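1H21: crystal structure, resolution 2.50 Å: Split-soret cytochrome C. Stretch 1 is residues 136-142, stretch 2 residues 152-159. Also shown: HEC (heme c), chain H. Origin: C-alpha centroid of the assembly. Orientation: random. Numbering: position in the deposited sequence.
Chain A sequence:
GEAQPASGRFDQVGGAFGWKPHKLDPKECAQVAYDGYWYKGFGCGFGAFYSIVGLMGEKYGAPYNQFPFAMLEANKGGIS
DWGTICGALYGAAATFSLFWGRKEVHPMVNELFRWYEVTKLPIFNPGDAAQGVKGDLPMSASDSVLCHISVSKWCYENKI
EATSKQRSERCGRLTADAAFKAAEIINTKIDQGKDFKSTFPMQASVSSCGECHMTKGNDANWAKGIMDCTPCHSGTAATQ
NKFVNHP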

# COMPACT_ATOMS: atom_id res chain seq x y z
N ASP A 136 17.04 -15.47 -18.41
CA ASP A 136 17.08 -15.97 -17.05
C ASP A 136 17.36 -14.83 -16.11
O ASP A 136 18.05 -13.88 -16.49
CB ASP A 136 18.24 -16.96 -16.90
CG ASP A 136 17.78 -18.40 -17.00
OD1 ASP A 136 17.47 -18.84 -18.12
OD2 ASP A 136 17.72 -19.08 -15.95
N LEU A 137 16.83 -14.91 -14.90
CA LEU A 137 17.05 -13.87 -13.90
C LEU A 137 17.40 -14.51 -12.56
O LEU A 137 16.92 -15.60 -12.24
CB LEU A 137 15.84 -12.94 -13.76
CG LEU A 137 15.63 -11.95 -14.91
CD1 LEU A 137 14.25 -11.31 -14.85
CD2 LEU A 137 16.74 -10.90 -14.90
N PRO A 138 18.30 -13.87 -11.79
CA PRO A 138 18.72 -14.38 -10.48
C PRO A 138 17.51 -14.33 -9.57
O PRO A 138 16.69 -13.42 -9.68
CB PRO A 138 19.75 -13.35 -10.01
CG PRO A 138 20.22 -12.70 -11.27
CD PRO A 138 18.96 -12.59 -12.08
N MET A 139 17.39 -15.30 -8.68
CA MET A 139 16.26 -15.34 -7.76
C MET A 139 16.75 -15.05 -6.35
O MET A 139 17.90 -15.35 -6.02
CB MET A 139 15.62 -16.74 -7.79
CG MET A 139 15.08 -17.19 -9.13
SD MET A 139 14.73 -18.95 -9.13
CE MET A 139 14.91 -19.41 -7.41
N SER A 140 15.88 -14.48 -5.52
CA SER A 140 16.23 -14.18 -4.14
C SER A 140 14.99 -14.00 -3.29
O SER A 140 13.88 -13.82 -3.81
CB SER A 140 17.12 -12.94 -4.05
OG SER A 140 16.48 -11.78 -4.57
N ALA A 141 15.16 -14.17 -1.98
CA ALA A 141 14.08 -14.00 -1.04
C ALA A 141 14.27 -12.59 -0.50
O ALA A 141 15.36 -12.23 -0.07
CB ALA A 141 14.19 -15.01 0.07
N SER A 142 13.22 -11.79 -0.54
CA SER A 142 13.30 -10.41 -0.08
C SER A 142 13.24 -10.25 1.43
O SER A 142 13.93 -9.41 1.99
CB SER A 142 12.17 -9.61 -0.73
OG SER A 142 10.93 -10.23 -0.47
N SER A 152 15.72 -2.87 -4.03
CA SER A 152 17.06 -2.38 -3.69
C SER A 152 18.07 -3.46 -3.31
O SER A 152 19.20 -3.45 -3.81
CB SER A 152 16.97 -1.30 -2.61
OG SER A 152 16.11 -0.26 -3.03
N LYS A 153 17.66 -4.41 -2.47
CA LYS A 153 18.53 -5.52 -2.03
C LYS A 153 18.94 -6.38 -3.24
O LYS A 153 20.12 -6.62 -3.49
CB LYS A 153 17.77 -6.35 -1.00
CG LYS A 153 18.62 -7.30 -0.20
CD LYS A 153 17.74 -8.10 0.72
CE LYS A 153 18.55 -9.15 1.41
NZ LYS A 153 17.67 -10.04 2.21
N TRP A 154 17.95 -6.78 -4.04
CA TRP A 154 18.21 -7.59 -5.22
C TRP A 154 19.18 -6.91 -6.21
O TRP A 154 20.12 -7.55 -6.70
CB TRP A 154 16.87 -7.91 -5.90
CG TRP A 154 16.94 -8.75 -7.15
CD1 TRP A 154 16.85 -10.12 -7.23
CD2 TRP A 154 17.02 -8.28 -8.50
NE1 TRP A 154 16.85 -10.51 -8.55
CE2 TRP A 154 16.95 -9.40 -9.35
CE3 TRP A 154 17.13 -7.00 -9.07
CZ2 TRP A 154 16.99 -9.30 -10.74
CZ3 TRP A 154 17.17 -6.89 -10.46
CH2 TRP A 154 17.10 -8.03 -11.28
N CYS A 155 18.96 -5.63 -6.52
CA CYS A 155 19.83 -4.89 -7.44
C CYS A 155 21.25 -4.80 -6.87
O CYS A 155 22.24 -5.04 -7.57
CB CYS A 155 19.28 -3.47 -7.70
SG CYS A 155 17.88 -3.34 -8.86
N TYR A 156 21.34 -4.49 -5.58
CA TYR A 156 22.60 -4.39 -4.86
C TYR A 156 23.37 -5.68 -4.94
O TYR A 156 24.53 -5.70 -5.37
CB TYR A 156 22.35 -4.08 -3.38
CG TYR A 156 23.60 -4.09 -2.53
CD1 TYR A 156 24.68 -3.23 -2.84
CD2 TYR A 156 23.71 -4.91 -1.41
CE1 TYR A 156 25.83 -3.19 -2.04
CE2 TYR A 156 24.87 -4.88 -0.60
CZ TYR A 156 25.92 -4.01 -0.93
OH TYR A 156 27.04 -3.92 -0.14
N GLU A 157 22.75 -6.74 -4.43
CA GLU A 157 23.32 -8.07 -4.42
C GLU A 157 23.72 -8.59 -5.80
O GLU A 157 24.75 -9.26 -5.93
CB GLU A 157 22.34 -9.04 -3.75
CG GLU A 157 22.21 -8.81 -2.25
CD GLU A 157 21.21 -9.75 -1.57
OE1 GLU A 157 20.37 -10.39 -2.27
OE2 GLU A 157 21.24 -9.83 -0.31
N ASN A 158 22.95 -8.25 -6.83
CA ASN A 158 23.23 -8.69 -8.20
C ASN A 158 23.97 -7.69 -9.10
O ASN A 158 24.15 -7.95 -10.29
CB ASN A 158 21.94 -9.14 -8.88
CG ASN A 158 21.33 -10.37 -8.22
OD1 ASN A 158 21.83 -11.49 -8.40
ND2 ASN A 158 20.27 -10.17 -7.43
N LYS A 159 24.37 -6.55 -8.53
CA LYS A 159 25.07 -5.48 -9.25
C LYS A 159 24.36 -5.02 -10.54
O LYS A 159 25.00 -4.71 -11.56
CB LYS A 159 26.53 -5.84 -9.52
CG LYS A 159 27.49 -5.34 -8.42
CD LYS A 159 27.13 -5.94 -7.07
CE LYS A 159 27.75 -5.16 -5.90
NZ LYS A 159 27.41 -5.77 -4.57
FE HEC H . 16.94 1.61 2.17
CHA HEC H . 18.27 -1.36 1.38
CHB HEC H . 19.17 3.20 0.06
CHC HEC H . 15.17 4.50 2.48
CHD HEC H . 15.30 0.29 4.79
NA HEC H . 18.44 1.00 1.04
C1A HEC H . 18.75 -0.29 0.70
C2A HEC H . 19.72 -0.38 -0.37
C3A HEC H . 20.10 0.94 -0.64
C4A HEC H . 19.29 1.79 0.24
CMA HEC H . 21.07 1.45 -1.71
CAA HEC H . 20.28 -1.66 -1.02
CBA HEC H . 21.55 -2.20 -0.36
CGA HEC H . 21.32 -3.12 0.83
O1A HEC H . 21.92 -2.91 1.90
O2A HEC H . 20.56 -4.10 0.67
NB HEC H . 17.17 3.49 1.47
C1B HEC H . 18.17 3.99 0.63
C2B HEC H . 17.91 5.40 0.25
C3B HEC H . 16.70 5.71 0.84
C4B HEC H . 16.29 4.54 1.63
CMB HEC H . 18.82 6.34 -0.58
CAB HEC H . 16.00 6.92 0.73
CBB HEC H . 15.59 7.43 -0.58
NC HEC H . 15.45 2.18 3.34
C1C HEC H . 14.79 3.41 3.30
C2C HEC H . 13.71 3.42 4.26
C3C HEC H . 13.70 2.20 4.95
C4C HEC H . 14.83 1.49 4.37
CMC HEC H . 12.81 4.65 4.53
CAC HEC H . 12.91 1.84 6.08
CBC HEC H . 11.43 1.68 6.10
ND HEC H . 16.93 -0.12 2.96
C1D HEC H . 16.30 -0.48 4.13
C2D HEC H . 16.49 -1.88 4.38
C3D HEC H . 17.22 -2.41 3.39
C4D HEC H . 17.49 -1.29 2.49
CMD HEC H . 15.92 -2.65 5.54
CAD HEC H . 17.67 -3.88 3.28
CBD HEC H . 19.05 -4.10 3.89
CGD HEC H . 19.52 -5.54 3.75
O1D HEC H . 19.94 -5.94 2.64
O2D HEC H . 19.45 -6.28 4.77

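A single hydrogen bond, made by an indole, ties the two stretches together: W154 NE1 donates to P138 O at 3.1 Å with an N-H...O angle of 176°, almost perfectly straight. The acceptor is a backbone carbonyl of a segment without regular helix or strand. Residues 136-142 run extended for most of their length beside a helix that begins earlier in the chain and carries W154. CA atoms lie 7.0 Å apart at S140 and W154 and 7.6 Å apart at P138 and N158, so the loop advances as the helix numbering falls.

W154 (chi1 t, chi2 92°) points its CA-to-CB bond toward the loop and meets it with the ring edge. Near the ring plane lie P138 O, L137 CD2 and S140 OG, the last 3.2 Å from W154 CD1. Apolar contact is looser: P138 CD sits 4.1 Å from W154 CZ2, and L137 CD2 only grazes the same CZ2 at 4.5 Å. P138 and S140 direct CA-to-CB toward the helix, whereas M139 between them points away, the alternation expected of an extended chain.

One turn along the helix, N158 OD1 approaches P138 CB at 3.2 Å, a close polar-to-carbon contact. Its amide is held from within the helix, N158 ND2 donating to W154 O at 2.7 Å, the same carbonyl that accepts from N158 N at 2.9 Å. K159 then leaves the helix with positive phi in a Schellman motif.

At the other end, K153 extends all-trans, bringing NZ to 3.8 Å from S142 O and 3.9 Å from A141 O, near both carbonyls but too far for a hydrogen bond. K153 CG also lies 3.4 Å from heme O1D, while heme CBA lies over one face of the Y156 ring, 3.5 Å from Y156 CG.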